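NAD-dependent aldehyde dehydrogenase (Burkholderia multivorans, PDB 5UJU) probably oxidises aldehydes to carboxylic acids with NAD+ as the electron acceptor. Local coordinates at residues N338-T352 with I514-A526. Sequence-based numbering, arbitrary orientation.
Sequences NIAFSLALYSGQMCT and INLTGGVFVNQSA. With NA (sodium ion), chain C.
In the aldehyde dehydrogenase fold, the end of helix 332-344 and the loop after it, N338-T352, pack against I514-A526, the loop that leaves strand 511-514. In this family the cysteine nucleophile lies in the loop after such a helix; C351, in the sequence G-Q-M-C, is consistent with that role. N338, F521 and N523 are the largest contributors to the contact.

With chi1 at 177°, N338 swings its amide away from its own backbone N and over to the second loop. Its ND2 gives both hydrogens to that loop, to V520 O at 3.1 Å and to G518 O. Both acceptors lie in the amide plane, so the pair of bonds fixes its rotation. A water takes the other end: it donates to N338 OD1 and S342 OG and accepts from V522 N. S342 OG in turn donates to N338 O, across the carbonyl plane from S342 N.

The ring of F521 lies beside this amide, with CD1 3.3 Å from N338 ND2. Its CE1 meets CB of F341 at 3.4 Å, and the two rings are oblique, planes at 41°.

F521 to Q524 form a type I beta turn, and F521 N donates to Q524 OE1. N523 sits in this turn and reaches the carbonyl of S342 in the helix. Its ND2 donates almost straight to S342 O (2.9 Å), on a lone pair, and more weakly to M350 SD. M151 from helix 149-156 also packs on M350 and L345.

G348 O, with G458 O and four waters, binds a sodium ion. NH1 of R560 of the second subunit hydrogen-bonds to Q524 O. Beyond C351 the chain returns to the turn, where T352 OG1 donates in the carbonyl plane to N523 O at 2.7 Å.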
loop_
_atom_site.group_PDB
_atom_site.type_symbol
_atom_site.label_atom_id
_atom_site.label_comp_id
_atom_site.label_asym_id
_atom_site.label_seq_id
_atom_site.Cartn_x
_atom_site.Cartn_y
_atom_site.Cartn_z
ATOM N N ASN A 338 -26.529 26.225 8.977
ATOM C CA ASN A 338 -25.836 25.042 8.478
ATOM C C ASN A 338 -24.748 24.605 9.453
ATOM O O ASN A 338 -24.623 23.419 9.773
ATOM C CB ASN A 338 -25.247 25.325 7.096
ATOM C CG ASN A 338 -24.451 24.142 6.549
ATOM O OD1 ASN A 338 -23.308 23.912 6.953
ATOM N ND2 ASN A 338 -25.042 23.411 5.604
ATOM N N ILE A 339 -23.952 25.557 9.939
ATOM C CA ILE A 339 -22.944 25.224 10.939
ATOM C C ILE A 339 -23.603 24.642 12.180
ATOM O O ILE A 339 -23.106 23.672 12.774
ATOM C CB ILE A 339 -22.104 26.471 11.276
ATOM C CG1 ILE A 339 -21.175 26.807 10.106
ATOM C CG2 ILE A 339 -21.350 26.277 12.591
ATOM C CD1 ILE A 339 -20.475 28.149 10.259
ATOM N N ALA A 340 -24.743 25.210 12.582
ATOM C CA ALA A 340 -25.443 24.737 13.773
ATOM C C ALA A 340 -25.893 23.282 13.624
ATOM O O ALA A 340 -25.771 22.487 14.563
ATOM C CB ALA A 340 -26.649 25.624 14.048
ATOM N N PHE A 341 -26.475 22.933 12.471
ATOM C CA PHE A 341 -26.825 21.535 12.225
ATOM C C PHE A 341 -25.598 20.649 12.330
ATOM O O PHE A 341 -25.669 19.531 12.855
ATOM C CB PHE A 341 -27.446 21.372 10.836
ATOM C CG PHE A 341 -28.937 21.403 10.821
ATOM C CD1 PHE A 341 -29.669 20.391 11.425
ATOM C CD2 PHE A 341 -29.615 22.436 10.176
ATOM C CE1 PHE A 341 -31.054 20.419 11.414
ATOM C CE2 PHE A 341 -31.002 22.472 10.154
ATOM C CZ PHE A 341 -31.725 21.463 10.776
ATOM N N SER A 342 -24.463 21.127 11.811
ATOM C CA SER A 342 -23.239 20.332 11.816
ATOM C C SER A 342 -22.742 20.086 13.226
ATOM O O SER A 342 -22.146 19.036 13.502
ATOM C CB SER A 342 -22.158 21.026 10.990
ATOM O OG SER A 342 -22.655 21.304 9.699
ATOM N N LEU A 343 -22.965 21.046 14.121
ATOM C CA LEU A 343 -22.578 20.892 15.515
ATOM C C LEU A 343 -23.552 20.007 16.285
ATOM O O LEU A 343 -23.145 19.338 17.240
ATOM C CB LEU A 343 -22.479 22.266 16.186
ATOM C CG LEU A 343 -21.358 23.191 15.727
ATOM C CD1 LEU A 343 -21.569 24.601 16.312
ATOM C CD2 LEU A 343 -19.998 22.627 16.120
ATOM N N ALA A 344 -24.824 19.998 15.894
ATOM C CA ALA A 344 -25.884 19.326 16.638
ATOM C C ALA A 344 -26.064 17.854 16.268
ATOM O O ALA A 344 -26.463 17.052 17.122
ATOM C CB ALA A 344 -27.204 20.069 16.419
ATOM N N LEU A 345 -25.778 17.491 15.019
ATOM C CA LEU A 345 -25.957 16.139 14.505
ATOM C C LEU A 345 -25.272 15.112 15.398
ATOM O O LEU A 345 -24.046 15.113 15.535
ATOM C CB LEU A 345 -25.375 16.069 13.096
ATOM C CG LEU A 345 -26.287 16.124 11.881
ATOM C CD1 LEU A 345 -25.414 15.961 10.655
ATOM C CD2 LEU A 345 -27.335 15.028 11.938
ATOM N N TYR A 346 -26.063 14.241 16.015
ATOM C CA TYR A 346 -25.521 13.185 16.870
ATOM C C TYR A 346 -24.623 13.774 17.968
ATOM O O TYR A 346 -23.656 13.151 18.409
ATOM C CB TYR A 346 -24.788 12.135 16.011
ATOM C CG TYR A 346 -24.299 10.876 16.728
ATOM C CD1 TYR A 346 -24.950 10.371 17.852
ATOM C CD2 TYR A 346 -23.171 10.206 16.269
ATOM C CE1 TYR A 346 -24.477 9.216 18.499
ATOM C CE2 TYR A 346 -22.700 9.081 16.896
ATOM C CZ TYR A 346 -23.349 8.590 18.005
ATOM O OH TYR A 346 -22.844 7.463 18.600
ATOM N N SER A 347 -24.937 14.998 18.413
ATOM C CA SER A 347 -24.236 15.635 19.533
ATOM C C SER A 347 -22.731 15.705 19.291
ATOM O O SER A 347 -21.926 15.505 20.205
ATOM C CB SER A 347 -24.533 14.938 20.864
ATOM O OG SER A 347 -25.917 14.966 21.177
ATOM N N GLY A 348 -22.353 16.028 18.056
ATOM C CA GLY A 348 -20.952 16.200 17.703
ATOM C C GLY A 348 -20.109 14.952 17.801
ATOM O O GLY A 348 -18.876 15.048 17.796
ATOM N N GLN A 349 -20.738 13.772 17.867
ATOM C CA GLN A 349 -20.036 12.505 18.003
ATOM C C GLN A 349 -19.713 11.864 16.653
ATOM O O GLN A 349 -19.481 10.649 16.583
ATOM C CB GLN A 349 -20.852 11.541 18.879
ATOM C CG GLN A 349 -21.040 12.043 20.326
ATOM C CD GLN A 349 -22.075 11.254 21.124
ATOM O OE1 GLN A 349 -21.742 10.626 22.130
ATOM N NE2 GLN A 349 -23.344 11.309 20.696
ATOM N N MET A 350 -19.672 12.652 15.589
ATOM C CA MET A 350 -19.236 12.173 14.290
ATOM C C MET A 350 -17.773 12.541 14.104
ATOM O O MET A 350 -17.337 13.614 14.534
ATOM C CB MET A 350 -20.083 12.774 13.173
ATOM C CG MET A 350 -21.537 12.574 13.412
ATOM S SD MET A 350 -22.519 13.300 12.111
ATOM C CE MET A 350 -22.173 12.154 10.765
ATOM N N CYS A 351 -17.007 11.632 13.496
ATOM C CA CYS A 351 -15.594 11.909 13.275
ATOM C C CYS A 351 -15.382 13.079 12.312
ATOM O O CYS A 351 -14.277 13.632 12.258
ATOM C CB CYS A 351 -14.887 10.657 12.750
ATOM S SG CYS A 351 -15.609 9.982 11.258
ATOM N N THR A 352 -16.416 13.474 11.570
ATOM C CA THR A 352 -16.335 14.555 10.598
ATOM C C THR A 352 -16.900 15.873 11.118
ATOM O O THR A 352 -16.918 16.853 10.375
ATOM C CB THR A 352 -17.091 14.159 9.341
ATOM O OG1 THR A 352 -18.389 13.728 9.741
ATOM C CG2 THR A 352 -16.387 13.013 8.604
ATOM N N ILE A 514 -16.929 24.026 0.637
ATOM C CA ILE A 514 -16.958 25.455 0.321
ATOM C C ILE A 514 -18.394 25.962 0.397
ATOM O O ILE A 514 -19.279 25.429 -0.286
ATOM C CB ILE A 514 -16.366 25.734 -1.069
ATOM C CG1 ILE A 514 -14.916 25.248 -1.138
ATOM C CG2 ILE A 514 -16.434 27.224 -1.382
ATOM C CD1 ILE A 514 -14.488 24.810 -2.532
ATOM N N ASN A 515 -18.617 26.990 1.218
ATOM C CA ASN A 515 -19.886 27.733 1.282
ATOM C C ASN A 515 -21.093 26.809 1.457
ATOM O O ASN A 515 -22.081 26.892 0.725
ATOM C CB ASN A 515 -20.060 28.624 0.045
ATOM C CG ASN A 515 -19.074 29.770 0.023
ATOM O OD1 ASN A 515 -18.691 30.274 1.075
ATOM N ND2 ASN A 515 -18.626 30.160 -1.172
ATOM N N LEU A 516 -21.012 25.923 2.446
ATOM C CA LEU A 516 -22.146 25.055 2.780
ATOM C C LEU A 516 -23.228 25.861 3.497
ATOM O O LEU A 516 -23.180 26.045 4.716
ATOM C CB LEU A 516 -21.683 23.879 3.631
ATOM C CG LEU A 516 -20.665 22.913 3.025
ATOM C CD1 LEU A 516 -20.443 21.755 3.991
ATOM C CD2 LEU A 516 -21.104 22.407 1.638
ATOM N N THR A 517 -24.220 26.344 2.746
ATOM C CA THR A 517 -25.322 27.120 3.309
ATOM C C THR A 517 -26.679 26.458 3.098
ATOM O O THR A 517 -27.710 27.082 3.380
ATOM C CB THR A 517 -25.352 28.533 2.713
ATOM O OG1 THR A 517 -25.571 28.444 1.301
ATOM C CG2 THR A 517 -24.043 29.260 2.971
ATOM N N GLY A 518 -26.710 25.225 2.602
ATOM C CA GLY A 518 -27.963 24.530 2.363
ATOM C C GLY A 518 -28.095 23.193 3.073
ATOM O O GLY A 518 -27.851 23.089 4.280
ATOM N N GLY A 519 -28.492 22.160 2.333
ATOM C CA GLY A 519 -28.804 20.874 2.916
ATOM C C GLY A 519 -27.686 19.865 2.980
ATOM O O GLY A 519 -27.918 18.738 3.432
ATOM N N VAL A 520 -26.477 20.214 2.554
ATOM C CA VAL A 520 -25.318 19.336 2.673
ATOM C C VAL A 520 -24.436 19.876 3.793
ATOM O O VAL A 520 -24.136 21.076 3.833
ATOM C CB VAL A 520 -24.544 19.229 1.345
ATOM C CG1 VAL A 520 -23.236 18.475 1.544
ATOM C CG2 VAL A 520 -25.395 18.541 0.281
ATOM N N PHE A 521 -24.046 19.001 4.716
ATOM C CA PHE A 521 -23.264 19.393 5.878
ATOM C C PHE A 521 -21.876 18.775 5.817
ATOM O O PHE A 521 -21.689 17.677 5.275
ATOM C CB PHE A 521 -23.964 18.984 7.177
ATOM C CG PHE A 521 -25.397 19.405 7.225
ATOM C CD1 PHE A 521 -25.729 20.741 7.431
ATOM C CD2 PHE A 521 -26.416 18.480 7.026
ATOM C CE1 PHE A 521 -27.046 21.147 7.456
ATOM C CE2 PHE A 521 -27.741 18.878 7.049
ATOM C CZ PHE A 521 -28.060 20.222 7.270
ATOM N N VAL A 522 -20.899 19.511 6.366
ATOM C CA VAL A 522 -19.519 19.035 6.333
ATOM C C VAL A 522 -19.411 17.649 6.956
ATOM O O VAL A 522 -18.538 16.863 6.575
ATOM C CB VAL A 522 -18.576 20.049 7.019
ATOM C CG1 VAL A 522 -18.797 20.072 8.533
ATOM C CG2 VAL A 522 -17.119 19.746 6.660
ATOM N N ASN A 523 -20.325 17.301 7.880
ATOM C CA ASN A 523 -20.286 15.972 8.482
ATOM C C ASN A 523 -20.500 14.878 7.444
ATOM O O ASN A 523 -20.026 13.755 7.634
ATOM C CB ASN A 523 -21.358 15.795 9.564
ATOM C CG ASN A 523 -21.492 17.003 10.474
ATOM O OD1 ASN A 523 -21.508 18.139 10.010
ATOM N ND2 ASN A 523 -21.601 16.754 11.778
ATOM N N GLN A 524 -21.206 15.177 6.355
ATOM C CA GLN A 524 -21.693 14.147 5.445
ATOM C C GLN A 524 -20.675 13.806 4.363
ATOM O O GLN A 524 -19.922 14.664 3.889
ATOM C CB GLN A 524 -22.993 14.597 4.782
ATOM C CG GLN A 524 -24.127 14.831 5.755
ATOM C CD GLN A 524 -25.323 15.488 5.101
ATOM O OE1 GLN A 524 -25.186 16.439 4.329
ATOM N NE2 GLN A 524 -26.507 14.960 5.384
ATOM N N SER A 525 -20.658 12.528 3.973
ATOM C CA SER A 525 -19.871 12.113 2.822
ATOM C C SER A 525 -20.587 10.957 2.137
ATOM O O SER A 525 -21.194 10.106 2.798
ATOM C CB SER A 525 -18.429 11.716 3.202
ATOM O OG SER A 525 -18.357 10.457 3.850
ATOM N N ALA A 526 -20.495 10.925 0.814
ATOM C CA ALA A 526 -21.165 9.919 0.001
ATOM C C ALA A 526 -20.135 8.953 -0.557
ATOM O O ALA A 526 -19.116 9.380 -1.119
ATOM C CB ALA A 526 -21.957 10.564 -1.138
HETATM NA NA NA C . -17.243 17.201 18.152
HETATM O O HOH W 1 -21.450 21.983 7.463
HETATM O O HOH W 2 -16.400 14.907 18.993
HETATM O O HOH W 3 -15.450 18.467 19.352
HETATM O O HOH W 4 -15.771 17.390 16.014
HETATM O O HOH W 5 -18.289 19.701 17.750
#